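Local atomic coordinates of DUF985 domain-containing protein (Shewanella oneidensis, PDB entry 1YUD), a protein that is of unknown function but carries a cupin domain of the DUF985 family and forms a two-chain assembly. Residues 67-72 and 133-138; 26-31 and 52-57. All coordinates share one frame; numbering follows the deposited sequence.

Overall arrangement
The two contacts belong to one cupin domain and come in series along the chain: contact 2 (26-31 with 52-57) is complete before contact 1 (67-72 with 133-138) begins. Their centres lie about 16 Å apart, and their nearest atoms, about 5 Å apart, do not touch. Both reach the six-stranded antiparallel sheet. In contact 2 the start of strand 31-37 pairs with strand 50-57; strand 126-133 lies next to strand 50-57 and pairs in turn with strand 71-76, where contact 1 sits. Contact 2 thus lies within the sheet, at a regular strand pair, whereas contact 1 lies where two neighbouring strands pass into loops, and each also packs on the second subunit, through residues such as Pro-135 and Tyr-53.

Contact 1 of 2, residues 67-72 and 133-138; sequences LTADEM and VSPGFT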
ATOM      1  N   LEU A  67       5.557  12.112  12.547  1.00 56.95           N
ATOM      2  CA  LEU A  67       4.937  10.908  13.086  1.00 55.85           C
ATOM      3  C   LEU A  67       5.851  10.198  14.074  1.00 54.10           C
ATOM      4  O   LEU A  67       7.058  10.425  14.100  1.00 54.01           O
ATOM      5  CB  LEU A  67       4.574   9.950  11.950  1.00 55.70           C
ATOM      6  CG  LEU A  67       3.243  10.171  11.227  1.00 55.83           C
ATOM      7  CD1 LEU A  67       2.865  11.643  11.229  1.00 53.80           C
ATOM      8  CD2 LEU A  67       3.357   9.622   9.806  1.00 54.94           C
ATOM      9  N   THR A  68       5.252   9.332  14.882  1.00 52.20           N
ATOM     10  CA  THR A  68       5.967   8.563  15.888  1.00 48.40           C
ATOM     11  C   THR A  68       6.331   7.216  15.299  1.00 45.85           C
ATOM     12  O   THR A  68       7.207   6.524  15.796  1.00 46.44           O
ATOM     13  CB  THR A  68       5.079   8.347  17.125  1.00 48.61           C
ATOM     14  OG1 THR A  68       4.992   9.571  17.863  1.00 49.61           O
ATOM     15  CG2 THR A  68       5.629   7.250  18.009  1.00 50.35           C
ATOM     16  N   ALA A  69       5.656   6.849  14.223  1.00 43.78           N
ATOM     17  CA  ALA A  69       5.907   5.570  13.595  1.00 42.65           C
ATOM     18  C   ALA A  69       6.194   5.726  12.107  1.00 43.26           C
ATOM     19  O   ALA A  69       5.952   6.777  11.520  1.00 45.11           O
ATOM     20  CB  ALA A  69       4.713   4.648  13.813  1.00 39.93           C
ATOM     21  N   ASP A  70       6.736   4.683  11.502  1.00 43.23           N
ATOM     22  CA  ASP A  70       7.026   4.724  10.089  1.00 44.03           C
ATOM     23  C   ASP A  70       5.719   4.753   9.309  1.00 43.43           C
ATOM     24  O   ASP A  70       4.648   4.440   9.839  1.00 42.39           O
ATOM     25  CB  ASP A  70       7.834   3.487   9.682  1.00 47.18           C
ATOM     26  CG  ASP A  70       9.264   3.541  10.161  1.00 48.00           C
ATOM     27  OD1 ASP A  70       9.976   2.532   9.979  1.00 49.67           O
ATOM     28  OD2 ASP A  70       9.669   4.590  10.706  1.00 49.08           O
ATOM     29  N   GLU A  71       5.803   5.114   8.038  1.00 41.79           N
ATOM     30  CA  GLU A  71       4.610   5.152   7.233  1.00 42.02           C
ATOM     31  C   GLU A  71       4.944   4.692   5.836  1.00 42.02           C
ATOM     32  O   GLU A  71       5.834   5.226   5.190  1.00 45.21           O
ATOM     33  CB  GLU A  71       4.043   6.568   7.206  1.00 42.50           C
ATOM     34  CG  GLU A  71       2.616   6.654   6.712  1.00 46.29           C
ATOM     35  CD  GLU A  71       2.078   8.072   6.757  1.00 50.47           C
ATOM     36  OE1 GLU A  71       2.341   8.859   5.818  1.00 51.79           O
ATOM     37  OE2 GLU A  71       1.406   8.409   7.752  1.00 52.68           O
HETATM   38  N   MSE A  72       4.250   3.677   5.361  1.00 40.62           N
HETATM   39  CA  MSE A  72       4.526   3.239   4.026  1.00 41.34           C
HETATM   40  C   MSE A  72       3.611   4.016   3.091  1.00 41.23           C
HETATM   41  O   MSE A  72       2.510   4.418   3.465  1.00 42.09           O
HETATM   42  CB  MSE A  72       4.321   1.726   3.918  1.00 45.27           C
HETATM   43  CG  MSE A  72       5.559   0.917   4.353  1.00 46.68           C
HETATM   44 SE   MSE A  72       7.089   1.127   3.152  1.00 54.98          SE
HETATM   45  CE  MSE A  72       6.313   0.294   1.583  1.00 45.69           C
ATOM     46  N   VAL A 133       0.790   3.307   8.412  1.00 52.06           N
ATOM     47  CA  VAL A 133       1.685   3.631   9.531  1.00 55.43           C
ATOM     48  C   VAL A 133       1.590   2.425  10.450  1.00 58.76           C
ATOM     49  O   VAL A 133       0.493   2.033  10.819  1.00 59.07           O
ATOM     50  CB  VAL A 133       1.225   4.885  10.289  1.00 53.77           C
ATOM     51  CG1 VAL A 133      -0.250   4.843  10.510  1.00 54.55           C
ATOM     52  CG2 VAL A 133       1.931   4.965  11.613  1.00 53.36           C
ATOM     53  N   SER A 134       2.728   1.845  10.825  1.00 63.68           N
ATOM     54  CA  SER A 134       2.728   0.617  11.613  1.00 66.44           C
ATOM     55  C   SER A 134       2.063   0.603  12.966  1.00 68.92           C
ATOM     56  O   SER A 134       0.935   0.122  13.089  1.00 71.56           O
ATOM     57  CB  SER A 134       4.135   0.051  11.745  1.00 67.00           C
ATOM     58  OG  SER A 134       4.046  -1.350  11.932  1.00 65.99           O
ATOM     59  N   PRO A 135       2.745   1.072  14.017  1.00 69.47           N
ATOM     60  CA  PRO A 135       1.942   0.981  15.242  1.00 69.44           C
ATOM     61  C   PRO A 135       0.740   1.930  15.146  1.00 70.39           C
ATOM     62  O   PRO A 135       0.895   3.143  15.268  1.00 71.26           O
ATOM     63  CB  PRO A 135       2.935   1.372  16.328  1.00 68.97           C
ATOM     64  CG  PRO A 135       4.247   0.867  15.763  1.00 69.43           C
ATOM     65  CD  PRO A 135       4.166   1.319  14.324  1.00 68.57           C
ATOM     66  N   GLY A 136      -0.444   1.367  14.904  1.00 70.99           N
ATOM     67  CA  GLY A 136      -1.668   2.148  14.783  1.00 72.49           C
ATOM     68  C   GLY A 136      -1.564   3.653  14.971  1.00 73.35           C
ATOM     69  O   GLY A 136      -1.166   4.129  16.037  1.00 74.25           O
ATOM     70  N   PHE A 137      -1.939   4.409  13.944  1.00 72.75           N
ATOM     71  CA  PHE A 137      -1.880   5.859  14.014  1.00 73.12           C
ATOM     72  C   PHE A 137      -2.842   6.520  14.992  1.00 73.21           C
ATOM     73  O   PHE A 137      -3.986   6.779  14.642  1.00 74.13           O
ATOM     74  CB  PHE A 137      -2.130   6.464  12.638  1.00 73.25           C
ATOM     75  CG  PHE A 137      -2.184   7.966  12.642  1.00 74.08           C
ATOM     76  CD1 PHE A 137      -1.067   8.709  12.990  1.00 74.54           C
ATOM     77  CD2 PHE A 137      -3.349   8.640  12.287  1.00 75.65           C
ATOM     78  CE1 PHE A 137      -1.104  10.098  12.980  1.00 75.47           C
ATOM     79  CE2 PHE A 137      -3.396  10.031  12.274  1.00 75.74           C
ATOM     80  CZ  PHE A 137      -2.269  10.759  12.621  1.00 76.38           C
ATOM     81  N   THR A 138      -2.390   6.789  16.212  1.00 73.65           N
ATOM     82  CA  THR A 138      -3.227   7.490  17.183  1.00 73.96           C
ATOM     83  C   THR A 138      -2.790   8.937  16.973  1.00 74.34           C
ATOM     84  O   THR A 138      -1.696   9.177  16.458  1.00 74.47           O
ATOM     85  CB  THR A 138      -2.938   7.059  18.663  1.00 74.38           C
ATOM     86  OG1 THR A 138      -1.525   7.086  18.925  1.00 74.14           O
ATOM     87  CG2 THR A 138      -3.481   5.662  18.934  1.00 73.59           C
TER
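Ala-69 meets Val-133 and Pro-135 where two neighbouring strands of the cupin sheet give way to loops, 71-76 at its start and 126-133 at its end. The CB of Ala-69 points at the second segment and touches two carbons that lie roughly at right angles from it, CG2 of Val-133 at 3.6 Å and CD of the Pro-135 ring at 3.4 Å. The valine turns CG2 to this side by placing it anti to its own backbone N. Next in sequence, Asp-70 takes part through its carbonyl: its O accepts a weak, bent hydrogen bond from Ser-134 N (3.4 Å, 142° at the hydrogen) and lies 3.1 Å from Val-133 CA in a CA-H...O contact. Its carboxylate is engaged elsewhere, OD2 accepting a hydrogen bond from the backbone N of Lys-113. At Glu-71 the chains come close, the CA atoms of Glu-71 and Val-133 lying 4.0 Å apart. The glutamate chain runs extended beyond CG, and OE1 makes a weak hydrogen bond with Trp-73 NE1. Leu-48 and Trp-49 of the second subunit pack on Pro-135 and Ser-134, so this loop also borders the other chain. Between the side chains at the strand ends, Glu-71 CG comes to 4.2 Å from Val-133 CB.

Contact 2 of 2, residues 26-31 and 52-57; sequences HVEGGF and IYFLLR
Phe-31 and Leu-55 form an antiparallel hydrogen-bonded pair in which both backbone groups of each residue are satisfied by the other. Phe-31 N donates to Leu-55 O over 3.1 Å, fairly straight (163° at the hydrogen), and Leu-55 N returns a bond of 2.8 Å to Phe-31 O. That second carbonyl also receives a CA-H...O contact from Phe-54 CA. Ahead of the pair, His-26 to Gly-29 make a type I turn, closed by Gly-29 N bonding to His-26 O, while His-26 N donates to Gly-30 O and Gly-30 N makes a weak bond to Glu-60 OE2. The Glu-28 carbonyl is taken by His-63 ND1; Glu-28 OE1, with a weak bond to Ser-62 OG, lies 3.4 Å from Phe-54 CE2. Phe-54 sets CG anti to its backbone N (chi1 -171°), which carries the ring to Glu-28 and to His-26, whose ND1 lies at the ring edge, near its plane. At Gly-30 a CB would probably run into Phe-54 CZ. Phe-31 and Leu-55 meet through their CD2 atoms. The Phe-31 ring stands edge-on over one face of the Arg-57 guanidinium, planes 84° apart, with CE2 3.3 Å from Arg-57 CZ. An alanine in place of Arg-57 would probably leave a gap beside CE2 and CZ of Phe-31. A type I turn running into an antiparallel strand pair is ordinary beta-sheet architecture, here in the cupin fold.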
ATOM      1  N   HIS A  26      -8.258  16.283   6.017  1.00 64.86           N
ATOM      2  CA  HIS A  26      -7.339  15.836   7.058  1.00 64.53           C
ATOM      3  C   HIS A  26      -6.761  17.089   7.700  1.00 62.65           C
ATOM      4  O   HIS A  26      -6.499  18.071   7.011  1.00 61.44           O
ATOM      5  CB  HIS A  26      -6.209  14.993   6.466  1.00 66.52           C
ATOM      6  CG  HIS A  26      -5.449  14.211   7.490  1.00 69.62           C
ATOM      7  ND1 HIS A  26      -4.115  13.892   7.349  1.00 70.27           N
ATOM      8  CD2 HIS A  26      -5.841  13.676   8.670  1.00 70.46           C
ATOM      9  CE1 HIS A  26      -3.718  13.196   8.401  1.00 70.86           C
ATOM     10  NE2 HIS A  26      -4.747  13.052   9.217  1.00 71.45           N
ATOM     11  N   VAL A  27      -6.557  17.065   9.009  1.00 61.47           N
ATOM     12  CA  VAL A  27      -6.040  18.243   9.692  1.00 61.79           C
ATOM     13  C   VAL A  27      -4.750  18.769   9.091  1.00 62.44           C
ATOM     14  O   VAL A  27      -4.464  19.964   9.175  1.00 63.37           O
ATOM     15  CB  VAL A  27      -5.808  17.972  11.190  1.00 62.08           C
ATOM     16  CG1 VAL A  27      -4.726  16.936  11.374  1.00 62.52           C
ATOM     17  CG2 VAL A  27      -5.432  19.258  11.893  1.00 61.04           C
ATOM     18  N   GLU A  28      -3.979  17.881   8.475  1.00 62.83           N
ATOM     19  CA  GLU A  28      -2.701  18.261   7.875  1.00 62.44           C
ATOM     20  C   GLU A  28      -2.880  18.703   6.434  1.00 60.29           C
ATOM     21  O   GLU A  28      -1.927  19.097   5.782  1.00 60.69           O
ATOM     22  CB  GLU A  28      -1.726  17.075   7.912  1.00 64.36           C
ATOM     23  CG  GLU A  28      -1.916  16.072   6.758  1.00 67.04           C
ATOM     24  CD  GLU A  28      -1.157  14.759   6.951  1.00 67.62           C
ATOM     25  OE1 GLU A  28      -0.940  14.037   5.948  1.00 67.41           O
ATOM     26  OE2 GLU A  28      -0.792  14.441   8.105  1.00 68.55           O
ATOM     27  N   GLY A  29      -4.106  18.630   5.942  1.00 59.77           N
ATOM     28  CA  GLY A  29      -4.370  18.994   4.560  1.00 59.04           C
ATOM     29  C   GLY A  29      -4.853  17.781   3.780  1.00 57.99           C
ATOM     30  O   GLY A  29      -4.915  16.668   4.319  1.00 57.29           O
ATOM     31  N   GLY A  30      -5.197  17.989   2.514  1.00 57.21           N
ATOM     32  CA  GLY A  30      -5.667  16.893   1.683  1.00 56.11           C
ATOM     33  C   GLY A  30      -6.946  16.225   2.163  1.00 56.04           C
ATOM     34  O   GLY A  30      -7.655  16.742   3.032  1.00 56.30           O
ATOM     35  N   PHE A  31      -7.230  15.061   1.585  1.00 55.61           N
ATOM     36  CA  PHE A  31      -8.416  14.276   1.907  1.00 54.47           C
ATOM     37  C   PHE A  31      -8.043  12.862   2.331  1.00 52.64           C
ATOM     38  O   PHE A  31      -7.055  12.313   1.861  1.00 51.88           O
ATOM     39  CB  PHE A  31      -9.318  14.227   0.686  1.00 57.30           C
ATOM     40  CG  PHE A  31      -9.906  15.553   0.332  1.00 61.69           C
ATOM     41  CD1 PHE A  31     -10.920  16.105   1.110  1.00 64.66           C
ATOM     42  CD2 PHE A  31      -9.439  16.265  -0.764  1.00 64.30           C
ATOM     43  CE1 PHE A  31     -11.465  17.352   0.802  1.00 66.45           C
ATOM     44  CE2 PHE A  31      -9.973  17.516  -1.085  1.00 66.20           C
ATOM     45  CZ  PHE A  31     -10.990  18.057  -0.298  1.00 67.15           C
ATOM     46  N   ILE A  52      -5.048   4.189   5.398  1.00 39.09           N
ATOM     47  CA  ILE A  52      -6.040   5.185   5.055  1.00 37.96           C
ATOM     48  C   ILE A  52      -5.817   5.539   3.608  1.00 39.80           C
ATOM     49  O   ILE A  52      -4.738   5.308   3.060  1.00 42.54           O
ATOM     50  CB  ILE A  52      -5.856   6.484   5.842  1.00 36.03           C
ATOM     51  CG1 ILE A  52      -4.584   7.178   5.363  1.00 37.60           C
ATOM     52  CG2 ILE A  52      -5.787   6.203   7.325  1.00 35.30           C
ATOM     53  CD1 ILE A  52      -4.342   8.534   5.976  1.00 38.06           C
ATOM     54  N   TYR A  53      -6.843   6.081   2.976  1.00 38.70           N
ATOM     55  CA  TYR A  53      -6.703   6.517   1.610  1.00 38.11           C
ATOM     56  C   TYR A  53      -6.214   7.953   1.838  1.00 39.19           C
ATOM     57  O   TYR A  53      -6.202   8.418   2.979  1.00 38.27           O
ATOM     58  CB  TYR A  53      -8.060   6.504   0.937  1.00 38.31           C
ATOM     59  CG  TYR A  53      -8.536   5.147   0.492  1.00 36.67           C
ATOM     60  CD1 TYR A  53      -8.046   4.577  -0.682  1.00 38.28           C
ATOM     61  CD2 TYR A  53      -9.525   4.461   1.189  1.00 33.63           C
ATOM     62  CE1 TYR A  53      -8.537   3.361  -1.161  1.00 35.97           C
ATOM     63  CE2 TYR A  53     -10.026   3.244   0.718  1.00 31.87           C
ATOM     64  CZ  TYR A  53      -9.530   2.706  -0.457  1.00 33.41           C
ATOM     65  OH  TYR A  53     -10.037   1.538  -0.972  1.00 32.28           O
ATOM     66  N   PHE A  54      -5.785   8.651   0.792  1.00 39.77           N
ATOM     67  CA  PHE A  54      -5.320  10.027   0.967  1.00 43.27           C
ATOM     68  C   PHE A  54      -5.188  10.683  -0.389  1.00 45.65           C
ATOM     69  O   PHE A  54      -4.321  10.323  -1.184  1.00 45.94           O
ATOM     70  CB  PHE A  54      -3.982  10.069   1.713  1.00 42.35           C
ATOM     71  CG  PHE A  54      -3.550  11.452   2.105  1.00 41.21           C
ATOM     72  CD1 PHE A  54      -2.802  12.241   1.241  1.00 41.04           C
ATOM     73  CD2 PHE A  54      -3.871  11.963   3.353  1.00 42.11           C
ATOM     74  CE1 PHE A  54      -2.373  13.523   1.619  1.00 40.15           C
ATOM     75  CE2 PHE A  54      -3.446  13.244   3.737  1.00 41.48           C
ATOM     76  CZ  PHE A  54      -2.692  14.021   2.862  1.00 38.71           C
ATOM     77  N   LEU A  55      -6.051  11.661  -0.642  1.00 47.87           N
ATOM     78  CA  LEU A  55      -6.066  12.330  -1.927  1.00 50.25           C
ATOM     79  C   LEU A  55      -5.508  13.740  -1.925  1.00 51.57           C
ATOM     80  O   LEU A  55      -5.509  14.425  -0.908  1.00 52.16           O
ATOM     81  CB  LEU A  55      -7.492  12.317  -2.474  1.00 50.01           C
ATOM     82  CG  LEU A  55      -7.641  12.902  -3.869  1.00 50.63           C
ATOM     83  CD1 LEU A  55      -8.628  12.069  -4.666  1.00 50.63           C
ATOM     84  CD2 LEU A  55      -8.058  14.365  -3.759  1.00 49.26           C
ATOM     85  N   LEU A  56      -5.022  14.164  -3.084  1.00 53.96           N
ATOM     86  CA  LEU A  56      -4.454  15.493  -3.224  1.00 56.08           C
ATOM     87  C   LEU A  56      -4.909  16.152  -4.526  1.00 58.51           C
ATOM     88  O   LEU A  56      -4.788  15.559  -5.610  1.00 57.69           O
ATOM     89  CB  LEU A  56      -2.932  15.406  -3.209  1.00 54.87           C
ATOM     90  CG  LEU A  56      -2.220  16.422  -2.329  1.00 55.57           C
ATOM     91  CD1 LEU A  56      -2.382  16.041  -0.856  1.00 54.91           C
ATOM     92  CD2 LEU A  56      -0.753  16.463  -2.715  1.00 55.88           C
ATOM     93  N   ARG A  57      -5.440  17.372  -4.408  1.00 61.33           N
ATOM     94  CA  ARG A  57      -5.889  18.148  -5.565  1.00 62.14           C
ATOM     95  C   ARG A  57      -5.005  19.375  -5.716  1.00 61.35           C
ATOM     96  O   ARG A  57      -4.376  19.821  -4.757  1.00 59.46           O
ATOM     97  CB  ARG A  57      -7.334  18.608  -5.402  1.00 65.10           C
ATOM     98  CG  ARG A  57      -8.364  17.504  -5.444  1.00 69.78           C
ATOM     99  CD  ARG A  57      -9.768  18.065  -5.248  1.00 73.38           C
ATOM    100  NE  ARG A  57      -9.810  19.048  -4.167  1.00 75.49           N
ATOM    101  CZ  ARG A  57     -10.925  19.499  -3.602  1.00 77.43           C
ATOM    102  NH1 ARG A  57     -10.857  20.401  -2.627  1.00 76.86           N
ATOM    103  NH2 ARG A  57     -12.107  19.035  -4.001  1.00 77.39           N
TER